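Local coordinates for protein HTH-type transcriptional regulator Rv1985c/MT2039 (Mycobacterium tuberculosis, PDB 3ISP) that binds DNA as a LysR-type transcriptional regulator, probably activating expression of the exporter LysE and repressing its own gene, at residues A[135-140]-A[151-156]; A[146-151]-A[267-272]; A[95-100]-A[140-145]; A[13-18]-A[67-72]; A[48-53]-A[62-67]. All coordinates share one frame; numbering follows the deposited sequence.

Contact 1 of 5, residues A[135-140]-A[151-156]; sequences LLREGV and PVPGCR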
# COMPACT_ATOMS: atom_id res chain seq x y z
N LEU A 135 8.24 -6.12 -13.14
CA LEU A 135 9.59 -6.47 -13.54
C LEU A 135 9.80 -6.33 -15.06
O LEU A 135 10.91 -6.09 -15.52
CB LEU A 135 9.92 -7.89 -13.09
CG LEU A 135 9.70 -8.16 -11.60
CD1 LEU A 135 9.84 -9.64 -11.27
CD2 LEU A 135 10.66 -7.34 -10.75
N LEU A 136 8.72 -6.48 -15.82
CA LEU A 136 8.82 -6.23 -17.25
C LEU A 136 8.94 -4.74 -17.54
O LEU A 136 9.85 -4.32 -18.24
CB LEU A 136 7.62 -6.82 -17.99
CG LEU A 136 7.60 -8.33 -18.18
CD1 LEU A 136 6.51 -8.70 -19.17
CD2 LEU A 136 8.96 -8.81 -18.67
N ARG A 137 8.01 -3.96 -17.01
CA ARG A 137 8.08 -2.51 -17.15
C ARG A 137 9.45 -1.97 -16.75
O ARG A 137 10.00 -1.12 -17.44
CB ARG A 137 7.01 -1.83 -16.30
CG ARG A 137 5.65 -1.76 -16.97
CD ARG A 137 4.69 -0.88 -16.20
NE ARG A 137 4.70 -1.20 -14.77
CZ ARG A 137 3.90 -2.09 -14.20
NH1 ARG A 137 3.00 -2.76 -14.93
NH2 ARG A 137 3.98 -2.31 -12.89
N GLU A 138 9.99 -2.48 -15.65
CA GLU A 138 11.22 -1.94 -15.08
C GLU A 138 12.52 -2.46 -15.72
O GLU A 138 13.63 -2.16 -15.26
CB GLU A 138 11.25 -2.18 -13.55
CG GLU A 138 10.23 -1.37 -12.74
CD GLU A 138 10.38 -1.56 -11.23
OE1 GLU A 138 11.26 -2.35 -10.81
OE2 GLU A 138 9.62 -0.92 -10.46
N GLY A 139 12.37 -3.25 -16.79
CA GLY A 139 13.51 -3.81 -17.49
C GLY A 139 14.20 -4.92 -16.72
O GLY A 139 15.15 -5.52 -17.20
N VAL A 140 13.71 -5.19 -15.51
CA VAL A 140 14.29 -6.23 -14.67
C VAL A 140 14.20 -7.60 -15.34
O VAL A 140 15.16 -8.36 -15.34
CB VAL A 140 13.64 -6.28 -13.27
CG1 VAL A 140 13.85 -7.64 -12.61
CG2 VAL A 140 14.18 -5.16 -12.40
N PRO A 151 -0.65 -6.36 -23.60
CA PRO A 151 0.79 -6.11 -23.71
C PRO A 151 1.26 -5.09 -22.69
O PRO A 151 0.74 -3.97 -22.69
CB PRO A 151 0.95 -5.53 -25.12
CG PRO A 151 -0.29 -5.93 -25.86
CD PRO A 151 -1.37 -5.96 -24.82
N VAL A 152 2.20 -5.46 -21.83
CA VAL A 152 2.81 -4.46 -20.96
C VAL A 152 3.76 -3.67 -21.82
O VAL A 152 4.22 -4.17 -22.85
CB VAL A 152 3.54 -5.07 -19.73
CG1 VAL A 152 2.99 -6.46 -19.39
CG2 VAL A 152 5.04 -5.11 -19.95
N PRO A 153 4.03 -2.42 -21.42
CA PRO A 153 4.88 -1.43 -22.11
C PRO A 153 6.24 -1.98 -22.55
O PRO A 153 7.00 -2.51 -21.73
CB PRO A 153 5.07 -0.34 -21.05
CG PRO A 153 3.81 -0.40 -20.25
CD PRO A 153 3.39 -1.85 -20.23
N GLY A 154 6.54 -1.85 -23.84
CA GLY A 154 7.78 -2.35 -24.41
C GLY A 154 7.81 -3.85 -24.60
O GLY A 154 8.88 -4.45 -24.64
N CYS A 155 6.63 -4.46 -24.73
CA CYS A 155 6.53 -5.92 -24.73
C CYS A 155 5.60 -6.51 -25.80
O CYS A 155 4.48 -6.05 -25.98
CB CYS A 155 6.08 -6.39 -23.36
SG CYS A 155 7.40 -6.67 -22.19
N ARG A 156 6.08 -7.54 -26.49
CA ARG A 156 5.22 -8.36 -27.34
C ARG A 156 4.52 -9.47 -26.52
O ARG A 156 5.08 -9.99 -25.56
CB ARG A 156 6.03 -9.03 -28.46
CG ARG A 156 6.30 -8.15 -29.63
CD ARG A 156 6.82 -8.97 -30.81
NE ARG A 156 7.71 -8.18 -31.66
CZ ARG A 156 9.03 -8.19 -31.55
NH1 ARG A 156 9.63 -8.97 -30.64
NH2 ARG A 156 9.77 -7.44 -32.35

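Contact 2 of 5, residues A[146-151]-A[267-272]; sequences TTERNP and YWQCWK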
# COMPACT_ATOMS: atom_id res chain seq x y z
N THR A 146 2.86 -15.03 -17.81
CA THR A 146 1.91 -14.27 -17.02
C THR A 146 0.48 -14.59 -17.45
O THR A 146 0.27 -15.07 -18.55
CB THR A 146 2.13 -12.75 -17.19
OG1 THR A 146 1.08 -12.03 -16.52
CG2 THR A 146 2.12 -12.38 -18.66
N THR A 147 -0.49 -14.31 -16.59
CA THR A 147 -1.88 -14.57 -16.94
C THR A 147 -2.41 -13.37 -17.67
O THR A 147 -3.59 -13.31 -18.00
CB THR A 147 -2.78 -14.84 -15.70
OG1 THR A 147 -2.69 -13.74 -14.78
CG2 THR A 147 -2.39 -16.16 -15.00
N GLU A 148 -1.51 -12.42 -17.92
CA GLU A 148 -1.85 -11.14 -18.52
C GLU A 148 -1.87 -11.18 -20.03
O GLU A 148 -0.82 -11.32 -20.66
CB GLU A 148 -0.84 -10.08 -18.10
CG GLU A 148 -1.15 -8.70 -18.65
CD GLU A 148 -2.30 -8.06 -17.91
OE1 GLU A 148 -2.16 -7.84 -16.68
OE2 GLU A 148 -3.33 -7.78 -18.56
N ARG A 149 -3.05 -11.01 -20.61
CA ARG A 149 -3.18 -10.92 -22.06
C ARG A 149 -2.71 -9.57 -22.63
O ARG A 149 -2.13 -9.52 -23.71
CB ARG A 149 -4.62 -11.20 -22.48
CG ARG A 149 -4.93 -10.81 -23.90
CD ARG A 149 -6.37 -11.09 -24.26
NE ARG A 149 -6.55 -12.46 -24.72
CZ ARG A 149 -7.49 -12.85 -25.57
NH1 ARG A 149 -8.34 -11.95 -26.07
NH2 ARG A 149 -7.58 -14.13 -25.93
N ASN A 150 -2.96 -8.48 -21.90
CA ASN A 150 -2.63 -7.14 -22.41
C ASN A 150 -1.13 -6.90 -22.48
O ASN A 150 -0.41 -7.20 -21.54
CB ASN A 150 -3.32 -6.04 -21.58
CG ASN A 150 -4.83 -5.94 -21.84
OD1 ASN A 150 -5.37 -6.52 -22.80
ND2 ASN A 150 -5.51 -5.20 -20.97
N PRO A 151 -0.65 -6.36 -23.60
CA PRO A 151 0.79 -6.11 -23.71
C PRO A 151 1.26 -5.09 -22.69
O PRO A 151 0.74 -3.97 -22.69
CB PRO A 151 0.95 -5.53 -25.12
CG PRO A 151 -0.29 -5.93 -25.86
CD PRO A 151 -1.37 -5.96 -24.82
N TYR A 267 0.11 -16.46 -21.17
CA TYR A 267 0.78 -15.70 -22.22
C TYR A 267 2.28 -15.61 -21.95
O TYR A 267 2.69 -15.52 -20.81
CB TYR A 267 0.18 -14.31 -22.31
CG TYR A 267 -1.30 -14.34 -22.55
CD1 TYR A 267 -1.82 -14.31 -23.84
CD2 TYR A 267 -2.19 -14.43 -21.49
CE1 TYR A 267 -3.17 -14.36 -24.07
CE2 TYR A 267 -3.55 -14.48 -21.71
CZ TYR A 267 -4.03 -14.44 -23.01
OH TYR A 267 -5.39 -14.50 -23.23
N TRP A 268 3.09 -15.62 -22.99
CA TRP A 268 4.49 -15.28 -22.83
C TRP A 268 4.71 -13.86 -23.34
O TRP A 268 4.66 -13.61 -24.54
CB TRP A 268 5.39 -16.29 -23.55
CG TRP A 268 6.82 -15.83 -23.79
CD1 TRP A 268 7.32 -15.33 -24.95
CD2 TRP A 268 7.91 -15.83 -22.85
NE1 TRP A 268 8.65 -15.01 -24.80
CE2 TRP A 268 9.04 -15.32 -23.52
CE3 TRP A 268 8.04 -16.22 -21.52
CZ2 TRP A 268 10.27 -15.19 -22.90
CZ3 TRP A 268 9.28 -16.09 -20.91
CH2 TRP A 268 10.37 -15.58 -21.59
N GLN A 269 4.92 -12.92 -22.41
CA GLN A 269 5.26 -11.54 -22.75
C GLN A 269 6.77 -11.30 -22.67
O GLN A 269 7.40 -11.64 -21.67
CB GLN A 269 4.53 -10.56 -21.83
CG GLN A 269 3.04 -10.59 -22.03
CD GLN A 269 2.34 -9.30 -21.66
OE1 GLN A 269 2.83 -8.20 -21.93
NE2 GLN A 269 1.16 -9.42 -21.06
N CYS A 270 7.35 -10.72 -23.73
CA CYS A 270 8.77 -10.40 -23.74
C CYS A 270 9.08 -9.08 -24.47
O CYS A 270 8.24 -8.57 -25.22
CB CYS A 270 9.58 -11.53 -24.36
SG CYS A 270 9.26 -11.84 -26.11
N TRP A 271 10.28 -8.55 -24.23
CA TRP A 271 10.72 -7.31 -24.86
C TRP A 271 10.44 -7.28 -26.35
O TRP A 271 10.96 -8.11 -27.10
CB TRP A 271 12.21 -7.08 -24.66
CG TRP A 271 12.58 -6.67 -23.28
CD1 TRP A 271 11.75 -6.17 -22.32
CD2 TRP A 271 13.89 -6.69 -22.70
NE1 TRP A 271 12.45 -5.89 -21.18
CE2 TRP A 271 13.77 -6.20 -21.39
CE3 TRP A 271 15.14 -7.08 -23.17
CZ2 TRP A 271 14.87 -6.10 -20.53
CZ3 TRP A 271 16.23 -6.98 -22.31
CH2 TRP A 271 16.09 -6.49 -21.01
N LYS A 272 9.62 -6.32 -26.78
CA LYS A 272 9.42 -6.06 -28.19
C LYS A 272 10.66 -5.40 -28.79
O LYS A 272 10.90 -4.21 -28.60
CB LYS A 272 8.19 -5.17 -28.40
CG LYS A 272 7.86 -4.89 -29.85
CD LYS A 272 6.48 -4.25 -29.98
CE LYS A 272 6.35 -3.01 -29.10
NZ LYS A 272 4.92 -2.71 -28.78
O HOH W 1 -5.66 -16.49 -25.65

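Contact 3 of 5, residues A[95-100]-A[140-145]; sequences TRITIA and VAMGAV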
# COMPACT_ATOMS: atom_id res chain seq x y z
N THR A 95 25.45 -14.90 -21.33
CA THR A 95 24.57 -13.76 -21.11
C THR A 95 23.56 -13.99 -19.98
O THR A 95 22.98 -15.07 -19.87
CB THR A 95 23.80 -13.39 -22.40
OG1 THR A 95 24.73 -13.30 -23.50
CG2 THR A 95 23.07 -12.06 -22.23
N ARG A 96 23.36 -12.97 -19.16
CA ARG A 96 22.41 -13.04 -18.06
C ARG A 96 21.01 -12.73 -18.56
O ARG A 96 20.78 -11.66 -19.12
CB ARG A 96 22.78 -12.03 -16.97
CG ARG A 96 21.70 -11.87 -15.91
CD ARG A 96 21.58 -13.12 -15.05
NE ARG A 96 22.79 -13.34 -14.27
CZ ARG A 96 23.07 -14.47 -13.63
NH1 ARG A 96 22.22 -15.49 -13.68
NH2 ARG A 96 24.20 -14.58 -12.94
N ILE A 97 20.09 -13.67 -18.37
CA ILE A 97 18.70 -13.45 -18.74
C ILE A 97 17.78 -13.65 -17.55
O ILE A 97 17.85 -14.66 -16.85
CB ILE A 97 18.26 -14.32 -19.93
CG1 ILE A 97 18.73 -13.69 -21.24
CG2 ILE A 97 16.75 -14.45 -19.98
CD1 ILE A 97 18.11 -12.34 -21.49
N THR A 98 16.93 -12.66 -17.31
CA THR A 98 15.99 -12.75 -16.21
C THR A 98 14.57 -12.88 -16.74
O THR A 98 14.11 -12.07 -17.56
CB THR A 98 16.07 -11.52 -15.29
OG1 THR A 98 17.38 -11.44 -14.71
CG2 THR A 98 15.03 -11.62 -14.19
N ILE A 99 13.88 -13.92 -16.29
CA ILE A 99 12.51 -14.08 -16.69
C ILE A 99 11.60 -14.38 -15.52
O ILE A 99 11.95 -15.15 -14.63
CB ILE A 99 12.35 -15.11 -17.84
CG1 ILE A 99 12.72 -16.51 -17.39
CG2 ILE A 99 13.25 -14.74 -19.02
CD1 ILE A 99 13.42 -17.27 -18.51
N ALA A 100 10.44 -13.74 -15.50
CA ALA A 100 9.43 -14.01 -14.50
C ALA A 100 8.61 -15.26 -14.87
O ALA A 100 8.37 -15.52 -16.05
CB ALA A 100 8.54 -12.79 -14.34
N VAL A 140 13.71 -5.19 -15.51
CA VAL A 140 14.29 -6.23 -14.67
C VAL A 140 14.20 -7.60 -15.34
O VAL A 140 15.16 -8.36 -15.34
CB VAL A 140 13.64 -6.28 -13.27
CG1 VAL A 140 13.85 -7.64 -12.61
CG2 VAL A 140 14.18 -5.16 -12.40
N ALA A 141 13.04 -7.90 -15.92
CA ALA A 141 12.85 -9.15 -16.65
C ALA A 141 12.76 -8.89 -18.15
O ALA A 141 12.11 -7.93 -18.57
CB ALA A 141 11.61 -9.85 -16.17
N MET A 142 13.41 -9.74 -18.94
CA MET A 142 13.34 -9.61 -20.40
C MET A 142 12.25 -10.52 -20.98
O MET A 142 12.20 -10.76 -22.19
CB MET A 142 14.71 -9.85 -21.08
CG MET A 142 15.75 -10.63 -20.28
SD MET A 142 17.08 -9.67 -19.49
CE MET A 142 16.27 -9.06 -18.03
N GLY A 143 11.38 -11.01 -20.11
CA GLY A 143 10.27 -11.85 -20.50
C GLY A 143 9.61 -12.52 -19.31
O GLY A 143 10.28 -12.75 -18.30
N ALA A 144 8.32 -12.82 -19.42
CA ALA A 144 7.57 -13.42 -18.30
C ALA A 144 6.37 -14.26 -18.72
O ALA A 144 5.58 -13.85 -19.57
CB ALA A 144 7.12 -12.33 -17.33
N VAL A 145 6.22 -15.44 -18.13
CA VAL A 145 4.98 -16.18 -18.24
C VAL A 145 3.97 -15.52 -17.28
O VAL A 145 4.22 -15.45 -16.09
CB VAL A 145 5.17 -17.67 -17.91
CG1 VAL A 145 3.85 -18.40 -17.93
CG2 VAL A 145 6.15 -18.30 -18.89

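Contact 4 of 5, residues A[13-18]-A[67-72]; sequences ALAAVV and PLLRLA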
# COMPACT_ATOMS: atom_id res chain seq x y z
N ALA A 13 23.91 5.49 -16.07
CA ALA A 13 23.96 6.13 -14.77
C ALA A 13 22.70 5.84 -13.95
O ALA A 13 22.78 5.41 -12.80
CB ALA A 13 24.14 7.63 -14.94
N LEU A 14 21.55 6.10 -14.57
CA LEU A 14 20.26 5.85 -13.95
C LEU A 14 20.20 4.43 -13.42
O LEU A 14 20.14 4.19 -12.21
CB LEU A 14 19.17 6.04 -15.00
CG LEU A 14 17.75 6.02 -14.47
CD1 LEU A 14 17.65 6.99 -13.32
CD2 LEU A 14 16.77 6.39 -15.55
N ALA A 15 20.21 3.49 -14.36
CA ALA A 15 20.03 2.07 -14.08
C ALA A 15 20.95 1.60 -12.98
O ALA A 15 20.57 0.77 -12.15
CB ALA A 15 20.26 1.24 -15.35
N ALA A 16 22.16 2.16 -12.96
CA ALA A 16 23.15 1.81 -11.95
C ALA A 16 22.73 2.39 -10.61
O ALA A 16 22.78 1.71 -9.59
CB ALA A 16 24.51 2.32 -12.35
N VAL A 17 22.29 3.64 -10.62
CA VAL A 17 21.90 4.31 -9.39
C VAL A 17 20.65 3.69 -8.77
O VAL A 17 20.50 3.69 -7.55
CB VAL A 17 21.68 5.82 -9.61
CG1 VAL A 17 21.06 6.46 -8.38
CG2 VAL A 17 22.99 6.49 -9.95
N VAL A 18 19.77 3.14 -9.60
CA VAL A 18 18.56 2.53 -9.08
C VAL A 18 18.78 1.08 -8.63
O VAL A 18 18.35 0.69 -7.55
CB VAL A 18 17.41 2.58 -10.08
CG1 VAL A 18 16.39 1.51 -9.76
CG2 VAL A 18 16.77 3.97 -10.06
N PRO A 67 10.25 3.75 -17.41
CA PRO A 67 10.49 3.51 -18.84
C PRO A 67 11.96 3.65 -19.27
O PRO A 67 12.41 2.89 -20.12
CB PRO A 67 9.62 4.56 -19.52
CG PRO A 67 8.54 4.83 -18.53
CD PRO A 67 9.18 4.74 -17.19
N LEU A 68 12.70 4.60 -18.72
CA LEU A 68 14.12 4.71 -19.06
C LEU A 68 14.93 3.60 -18.39
O LEU A 68 16.01 3.25 -18.85
CB LEU A 68 14.68 6.08 -18.68
CG LEU A 68 13.91 7.35 -19.01
CD1 LEU A 68 14.85 8.55 -18.92
CD2 LEU A 68 13.26 7.30 -20.39
N LEU A 69 14.43 3.06 -17.29
CA LEU A 69 15.05 1.92 -16.64
C LEU A 69 15.05 0.75 -17.59
O LEU A 69 16.06 0.07 -17.78
CB LEU A 69 14.28 1.54 -15.39
CG LEU A 69 14.81 2.15 -14.11
CD1 LEU A 69 14.31 1.33 -12.95
CD2 LEU A 69 16.33 2.16 -14.15
N ARG A 70 13.87 0.51 -18.16
CA ARG A 70 13.68 -0.51 -19.17
C ARG A 70 14.56 -0.21 -20.37
O ARG A 70 15.29 -1.07 -20.85
CB ARG A 70 12.21 -0.56 -19.59
CG ARG A 70 11.90 -1.59 -20.65
CD ARG A 70 10.40 -1.76 -20.84
NE ARG A 70 9.83 -0.61 -21.54
CZ ARG A 70 9.09 0.33 -20.95
NH1 ARG A 70 8.81 0.25 -19.65
NH2 ARG A 70 8.63 1.34 -21.68
N LEU A 71 14.50 1.04 -20.83
CA LEU A 71 15.29 1.49 -21.97
C LEU A 71 16.77 1.16 -21.80
O LEU A 71 17.43 0.71 -22.73
CB LEU A 71 15.13 3.00 -22.15
CG LEU A 71 15.90 3.58 -23.33
CD1 LEU A 71 15.43 2.95 -24.63
CD2 LEU A 71 15.74 5.09 -23.39
N ALA A 72 17.28 1.38 -20.60
CA ALA A 72 18.68 1.11 -20.33
C ALA A 72 18.99 -0.38 -20.53
O ALA A 72 20.05 -0.73 -21.07
CB ALA A 72 19.04 1.55 -18.91

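Contact 5 of 5, residues A[48-53]-A[62-67]; sequences VGQVLV and TTAGIP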
# COMPACT_ATOMS: atom_id res chain seq x y z
N VAL A 48 14.73 14.92 -20.59
CA VAL A 48 13.42 14.28 -20.54
C VAL A 48 12.39 15.12 -19.80
O VAL A 48 11.18 14.94 -19.98
CB VAL A 48 13.54 12.89 -19.94
CG1 VAL A 48 12.55 12.69 -18.81
CG2 VAL A 48 13.39 11.84 -21.03
N GLY A 49 12.87 16.04 -18.98
CA GLY A 49 12.01 17.05 -18.39
C GLY A 49 11.33 16.60 -17.13
O GLY A 49 10.41 17.26 -16.65
N GLN A 50 11.81 15.49 -16.57
CA GLN A 50 11.20 14.85 -15.41
C GLN A 50 12.25 14.49 -14.38
O GLN A 50 13.40 14.21 -14.70
CB GLN A 50 10.49 13.57 -15.84
CG GLN A 50 9.51 13.73 -16.97
CD GLN A 50 8.09 13.93 -16.49
OE1 GLN A 50 7.75 13.64 -15.33
NE2 GLN A 50 7.24 14.41 -17.39
N VAL A 51 11.86 14.50 -13.12
CA VAL A 51 12.75 13.96 -12.12
C VAL A 51 12.64 12.45 -12.26
O VAL A 51 11.54 11.92 -12.45
CB VAL A 51 12.35 14.47 -10.74
CG1 VAL A 51 12.94 13.60 -9.65
CG2 VAL A 51 12.80 15.91 -10.59
N LEU A 52 13.78 11.75 -12.20
CA LEU A 52 13.85 10.33 -12.53
C LEU A 52 14.24 9.41 -11.37
O LEU A 52 13.95 8.21 -11.38
CB LEU A 52 14.79 10.10 -13.70
CG LEU A 52 14.35 10.73 -15.02
CD1 LEU A 52 15.42 10.57 -16.08
CD2 LEU A 52 13.05 10.12 -15.48
N VAL A 53 14.90 9.99 -10.37
CA VAL A 53 15.42 9.23 -9.25
C VAL A 53 15.14 9.95 -7.95
O VAL A 53 15.52 11.09 -7.78
CB VAL A 53 16.95 9.13 -9.31
CG1 VAL A 53 17.46 8.23 -8.20
CG2 VAL A 53 17.40 8.63 -10.65
N THR A 62 11.62 7.00 -9.98
CA THR A 62 10.30 7.58 -9.88
C THR A 62 9.47 6.88 -10.92
O THR A 62 9.99 6.14 -11.74
CB THR A 62 10.30 9.06 -10.22
OG1 THR A 62 10.78 9.24 -11.55
CG2 THR A 62 11.16 9.85 -9.26
N THR A 63 8.17 7.11 -10.89
CA THR A 63 7.31 6.54 -11.90
C THR A 63 7.85 6.84 -13.29
O THR A 63 7.89 5.97 -14.15
CB THR A 63 5.87 7.07 -11.75
OG1 THR A 63 5.24 6.42 -10.64
CG2 THR A 63 5.06 6.82 -13.02
N ALA A 64 8.28 8.08 -13.53
CA ALA A 64 8.64 8.47 -14.88
C ALA A 64 9.98 7.91 -15.28
O ALA A 64 10.35 7.93 -16.44
CB ALA A 64 8.63 9.97 -15.03
N GLY A 65 10.71 7.41 -14.30
CA GLY A 65 12.01 6.83 -14.56
C GLY A 65 11.94 5.35 -14.90
O GLY A 65 12.92 4.76 -15.35
N ILE A 66 10.78 4.73 -14.67
CA ILE A 66 10.60 3.33 -15.01
C ILE A 66 10.92 3.05 -16.49
O ILE A 66 11.77 2.22 -16.79
CB ILE A 66 9.18 2.81 -14.65
CG1 ILE A 66 9.17 2.18 -13.26
CG2 ILE A 66 8.71 1.77 -15.66
CD1 ILE A 66 9.04 3.16 -12.11
N PRO A 67 10.25 3.75 -17.41
CA PRO A 67 10.49 3.51 -18.84
C PRO A 67 11.96 3.65 -19.27
O PRO A 67 12.41 2.89 -20.12
CB PRO A 67 9.62 4.56 -19.52
CG PRO A 67 8.54 4.83 -18.53
CD PRO A 67 9.18 4.74 -17.19

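Contact 1 of 5, residues A[135-140]-A[151-156]
Leu136 turns its CG beside the backbone N and anti to the carbonyl carbon (chi1 -76°), and Arg137 does the same at chi1 -83°; these two neighbours at the end of helix 129-137 meet Val152, Cys155 and Pro153 across the gap. Leu136 crosses Val152 at about a right angle. Its CB sits 3.7 Å from CG2 of Val152, and CD1, further out, reaches SG of Cys155, also at 3.7 Å. The leucine therefore uses one branch and its root to touch two residues of the turn. Arg137 works differently: its first aliphatic carbons run side by side with the proline ring, CG of Arg137 lying 4.0 Å from CD of Pro153, while a bend at chi3 redirects the chain beyond CD. No hydrogen bond joins the two segments, which are held by apolar packing.

The backbone N of Val152 is bonded to OE1 of Gln269, and the side chain of Gln269 also touches Leu136 and Cys155. Pro153 lies against Glu85 of the second subunit. On the helix side, the backbone N of Gly139 bonds to O of Leu136, and this glycine leaves helical geometry with positive phi. Leu136 and Arg137 face a type II beta turn from Val152 to Cys155, with Pro153 and Gly154 in the central positions that classically suit them, leading into strand 155-169 of the regulatory domain.

Contact 2 of 5, residues A[146-151]-A[267-272]
Gln269 and Tyr267, both on strand 255-271, receive and supply the hydrogen bonds that tie residues 146-150 to the sheet. The amide NE2 of Gln269 donates twice, to O of Glu148 and to O of Asn150, each at 2.8 Å. Both bonds are somewhat bent, and the donor stands above the plane of either carbonyl, about 50° out of it for Glu148. OE1 of the same amide accepts from the backbone N of Val152, further along the same loop, which leaves both ends of the group engaged and its rotation fixed.

At the start of the loop, Thr146 and Tyr267 form an antiparallel hydrogen-bonded pair, N of Thr146 to O of Tyr267 and N of Tyr267 to O of Thr146, where strand 143-146 adjoins strand 255-271 in the mixed sheet of the regulatory domain. Immediately after it comes an ST turn: OG1 of Thr146, anti to its own backbone N (chi1 173°), accepts from N of Glu148 at 3.0 Å.

Arg149 folds over Tyr267. Its CA rests over the face, 3.6 Å from the ring centroid, as a CH-pi contact, and the chain then bends at chi3 to bring NE to 2.8 Å from OH of Tyr267. The guanidinium stands nearly upright to the ring, 84° between planes. A water bonded to OH of Tyr267 also accepts from NH2 of Arg149.

Contact 3 of 5, residues A[95-100]-A[140-145]
Ala100 and Ala144 face each other as a parallel beta bridge, their CA atoms 4.3 Å apart, where strand 95-100 runs beside strand 143-145 at 29° between their directions.

Three backbone hydrogen bonds make the join. Ala100 uses both of its polar backbone atoms, donating from N to O of Gly143 and accepting at O from N of Val145, each at 3.0 Å; one residue thus spans the two residues flanking its bridge partner, the usual parallel pattern. Earlier along, N of Met142 donates to O of Thr98 at 2.8 Å, before the second strand has properly begun. CA-H...O contacts supplement these: CA of Ala141 approaches O of Thr98, CA of Ile99 approaches O of Gly143, and CA of Ala144 approaches O of Ala100.

Apolar packing falls at the two ends. The methyls of Ala100 and Ala144 lie on one face of the sheet. At the other end, Met142, bent at chi2 and chi3, curls back so that CE comes 3.7 Å from CB of Thr98; its approach to Ile97 is too close to be trusted in detail. The hydroxyl of Thr98 is spent on the other side, on OD2 of Asp123, and the guanidinium of Arg96 bonds to O of Thr218 of the third subunit.

Strand 95-101 is flanked by 120-126 and 143-146, both parallel to it. Helix 129-137 carries the chain across it from one neighbour to the other as a beta-alpha-beta crossover and covers Ala100 and Ala141 with Ser132, Leu135 and Leu136. Trp268 of strand 255-271 meets Ile99 and Val145.

Contact 4 of 5, residues A[13-18]-A[67-72]
Leu69 has the most surface buried here, and it meets three residues of helix 9-20: Leu14, Ala15 and Val18. Its two methyls divide the work. CD2 settles 3.7 Å from CA of Ala15, against the backbone of the facing helix, with CG of Leu14 next to it at 4.1 Å from that same CD2. CD1 reaches the other way, to 3.8 Å from CG1 of Val18, whose side chain it crosses obliquely.

Leu14 comes second. Its CG is anti to the backbone N (chi1 -171°), and CD2 extends to within 3.8 Å of CB of Leu68. It crosses both Leu68 and Leu69 at about a right angle, its CD2 meeting the CB of the first and its CG the CD2 of the second.

Ala15 is the third. Besides offering its CA to Leu69, it brings its small CB to 3.8 Å from CB of Ala72, one turn further along helix 67-72. With only a methyl on Ala15, its CA comes within 5.6 Å of CA of Leu69, although the segment axes are 9.0 Å apart at their closest. No hydrogen bond crosses between the helices, whose directions differ by 107°.

Leu68 also packs on Leu44 and on Met86 of the second subunit. Leu71 meets Leu78 of that subunit, and Arg70 forms a salt bridge with its Glu85. This is the steep packing of the first helix of a LysR-type winged helix-turn-helix domain on the long linker helix, 66-82, which in this family pairs with its counterpart in the dimer.

Contact 5 of 5, residues A[48-53]-A[62-67]
Gln50 presents its flat amide to Ala64, OE1 lying 3.8 Å from the methyl CB of that alanine. The other flat groups here are backbone carbonyls. Above the plane of the Leu52 carbonyl stands N of Thr62, 54° out of it, bonded to O of Leu52 at 3.0 Å in a nearly straight N-H...O line of 171°. Nearer the plane of the Val51 carbonyl, tilted by 24°, OG1 of Thr62 donates to O of Val51 at 2.9 Å.

Thr62 thus grips two successive carbonyls. OG1 also receives a weak bond from N of Gly65, while CG2 of Thr62 lies against CG1 of Val51. Leu52 sends CD2 back to 3.6 Å from CA of Gly65. N of Leu52 bonds to the carboxylate of Glu45 on helix 34-48. Trp271 of the second subunit packs on Val51.

CA of Gly65 lies 4.4 Å from CA of Leu52. With Thr62 donating from both backbone and hydroxyl, the hydrogen bonding probably fixes how the chain leaving the wing strands 53-54 and 60-61 enters linker helix 66-82.

In the fold
Contacts 4 and 5 belong to the DNA-binding end of the subunit and share Pro67, their centres 9 Å apart; Leu52 packs on Leu68 and Val53 on Leu14 between them, and both touch the second subunit. Contacts 1, 2 and 3 lie in the regulatory domain around one mixed sheet. Contact 1 shares Pro151 with contact 2 and Val140 with contact 3, at 8 Å and 10 Å between centres, while Ala144 N and Gln269 O link contacts 2 and 3. The two groups meet through linker helix 66-82: Arg70 bonds to the carbonyl of Arg137, and Ile66 packs on Glu138. Contact 2 stays about 9 Å from contact 5 at the nearest atoms.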